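Homoserine dehydrogenase (Thermoplasma acidophilum, PDB 3ING) probably catalyses the NADP-dependent interconversion of L-aspartate semialdehyde and L-homoserine, a shared step on the routes to threonine and methionine. Local coordinates at residues I139-T144 / S218-N223. Sequence-based numbering, arbitrary orientation.
With NA (sodium ion), chain B.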
loop_
_atom_site.group_PDB
_atom_site.type_symbol
_atom_site.label_atom_id
_atom_site.label_comp_id
_atom_site.label_asym_id
_atom_site.label_seq_id
_atom_site.Cartn_x
_atom_site.Cartn_y
_atom_site.Cartn_z
ATOM N N ILE A 139 9.872 -16.064 2.997
ATOM C CA ILE A 139 10.366 -15.465 1.798
ATOM C C ILE A 139 9.460 -14.328 1.395
ATOM O O ILE A 139 8.222 -14.460 1.415
ATOM C CB ILE A 139 10.502 -16.513 0.634
ATOM C CG1 ILE A 139 11.069 -15.830 -0.611
ATOM C CG2 ILE A 139 9.154 -17.284 0.368
ATOM C CD1 ILE A 139 11.703 -16.802 -1.651
ATOM N N ARG A 140 10.072 -13.191 1.045
ATOM C CA ARG A 140 9.335 -12.063 0.488
ATOM C C ARG A 140 9.867 -11.755 -0.909
ATOM O O ARG A 140 11.022 -12.071 -1.254
ATOM C CB ARG A 140 9.347 -10.826 1.414
ATOM C CG ARG A 140 8.671 -11.034 2.764
ATOM C CD ARG A 140 8.496 -9.658 3.521
ATOM N NE ARG A 140 7.535 -8.824 2.807
ATOM C CZ ARG A 140 6.202 -8.895 2.961
ATOM N NH1 ARG A 140 5.673 -9.726 3.817
ATOM N NH2 ARG A 140 5.395 -8.116 2.241
ATOM N N TYR A 141 8.981 -11.187 -1.724
ATOM C CA TYR A 141 9.172 -11.078 -3.172
ATOM C C TYR A 141 8.504 -9.866 -3.814
ATOM O O TYR A 141 8.062 -9.895 -4.962
ATOM C CB TYR A 141 8.759 -12.414 -3.802
ATOM C CG TYR A 141 7.443 -13.007 -3.289
ATOM C CD1 TYR A 141 6.229 -12.618 -3.840
ATOM C CD2 TYR A 141 7.420 -13.957 -2.282
ATOM C CE1 TYR A 141 5.021 -13.155 -3.393
ATOM C CE2 TYR A 141 6.209 -14.509 -1.838
ATOM C CZ TYR A 141 5.016 -14.087 -2.387
ATOM O OH TYR A 141 3.805 -14.616 -1.953
ATOM N N GLU A 142 8.501 -8.756 -3.084
ATOM C CA GLU A 142 7.934 -7.532 -3.612
ATOM C C GLU A 142 8.413 -7.177 -5.012
ATOM O O GLU A 142 7.620 -6.851 -5.885
ATOM C CB GLU A 142 8.263 -6.354 -2.707
ATOM C CG GLU A 142 7.490 -5.083 -3.105
ATOM C CD GLU A 142 5.995 -5.289 -2.934
ATOM O OE1 GLU A 142 5.582 -5.581 -1.805
ATOM O OE2 GLU A 142 5.263 -5.199 -3.938
ATOM N N ALA A 143 9.715 -7.188 -5.212
ATOM C CA ALA A 143 10.313 -6.794 -6.482
ATOM C C ALA A 143 10.035 -7.721 -7.655
ATOM O O ALA A 143 10.296 -7.344 -8.787
ATOM C CB ALA A 143 11.848 -6.631 -6.293
ATOM N N THR A 144 9.515 -8.929 -7.407
ATOM C CA THR A 144 9.272 -9.888 -8.473
ATOM C C THR A 144 8.065 -9.539 -9.358
ATOM O O THR A 144 8.006 -10.040 -10.443
ATOM C CB THR A 144 9.047 -11.314 -7.939
ATOM O OG1 THR A 144 7.815 -11.340 -7.171
ATOM C CG2 THR A 144 10.268 -11.767 -7.103
ATOM N N SER A 218 2.761 -13.676 -13.457
ATOM C CA SER A 218 1.392 -14.103 -13.320
ATOM C C SER A 218 1.253 -15.316 -12.413
ATOM O O SER A 218 0.211 -15.474 -11.761
ATOM C CB SER A 218 0.740 -14.394 -14.696
ATOM O OG SER A 218 1.173 -15.617 -15.304
ATOM N N VAL A 219 2.288 -16.171 -12.398
ATOM C CA VAL A 219 2.326 -17.369 -11.525
ATOM C C VAL A 219 2.419 -16.916 -10.081
ATOM O O VAL A 219 1.710 -17.401 -9.225
ATOM C CB VAL A 219 3.519 -18.281 -11.825
ATOM C CG1 VAL A 219 3.638 -19.390 -10.785
ATOM C CG2 VAL A 219 3.412 -18.852 -13.235
ATOM N N ILE A 220 3.337 -16.012 -9.823
ATOM C CA ILE A 220 3.553 -15.500 -8.477
ATOM C C ILE A 220 2.266 -14.845 -7.975
ATOM O O ILE A 220 1.840 -15.083 -6.839
ATOM C CB ILE A 220 4.759 -14.523 -8.438
ATOM C CG1 ILE A 220 6.019 -15.266 -8.857
ATOM C CG2 ILE A 220 4.901 -13.834 -7.006
ATOM C CD1 ILE A 220 7.214 -14.376 -9.104
ATOM N N LEU A 221 1.622 -14.064 -8.843
ATOM C CA LEU A 221 0.363 -13.384 -8.483
ATOM C C LEU A 221 -0.763 -14.360 -8.169
ATOM O O LEU A 221 -1.397 -14.250 -7.124
ATOM C CB LEU A 221 -0.093 -12.421 -9.599
ATOM C CG LEU A 221 0.650 -11.109 -9.781
ATOM C CD1 LEU A 221 0.316 -10.520 -11.166
ATOM C CD2 LEU A 221 0.323 -10.135 -8.653
ATOM N N VAL A 222 -1.035 -15.288 -9.073
ATOM C CA VAL A 222 -2.133 -16.239 -8.862
ATOM C C VAL A 222 -1.850 -17.091 -7.623
ATOM O O VAL A 222 -2.735 -17.296 -6.804
ATOM C CB VAL A 222 -2.454 -17.095 -10.121
ATOM C CG1 VAL A 222 -1.361 -18.200 -10.384
ATOM C CG2 VAL A 222 -3.898 -17.719 -10.004
ATOM N N ASN A 223 -0.609 -17.557 -7.441
ATOM C CA ASN A 223 -0.274 -18.384 -6.246
ATOM C C ASN A 223 -0.370 -17.569 -4.949
ATOM O O ASN A 223 -0.884 -18.033 -3.945
ATOM C CB ASN A 223 1.124 -19.018 -6.363
ATOM C CG ASN A 223 1.222 -20.031 -7.473
ATOM O OD1 ASN A 223 0.208 -20.492 -8.010
ATOM N ND2 ASN A 223 2.452 -20.459 -7.760
HETATM NA NA NA B . 6.165 -4.744 -6.594
#
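Tyr141 and Thr144, in the turn that leaves the last strand of the Rossmann-type nucleotide-binding sheet, receive Ile220 of helix 212-226, whose sequence belongs to the homoserine dehydrogenase family region, so the contact joins the cofactor-binding part of the chain to the part that carries the predicted proton donor, Lys217. It is a compact example of one branched side chain dividing its methyls between two residues of a short turn. Ile220 CG2, set anti to the backbone N, lies obliquely against the ring of Tyr141, 3.6 Å from Tyr141 CD1 and 3.7 Å from Tyr141 CE1. At the end of the other branch, Ile220 CD1 meets the Thr144 hydroxyl, 3.6 Å from Thr144 OG1. No hydrogen bond links 139-144 to 218-223 directly, though Lys217 and His224, which flank that range on the helix, both bond the turn, His224 through the Tyr141 hydroxyl. Further polar bonds lie inside the turn, where Tyr141 O takes two donors from Thr144: N at 3.0 Å, and OG1 at 2.7 Å in the carbonyl plane, with a C=O...O angle of 145°. A chi1 of 66° places OG1 between the backbone N and carbonyl carbon, where it reaches back to Tyr141 O. Replacing Thr144 with an alanine removes OG1 and is likely to leave Tyr141 O with one donor fewer and Ile220 CD1 without its nearest neighbour across the contact. Leu121 and Phe152 also pack on Ile220. Between Tyr141 and Thr144, Glu142 gives both O and OE2 to the sodium ion, which Val145, Ala146 and Val149 also bind, and Ala143 touches NADPH. With its proton given to Tyr141 O, the Thr144 hydroxyl meets the Ile220 methyl by van der Waals contact alone, while Thr144 O, bonded to Lys217 NZ, provides one polar link to the predicted proton donor.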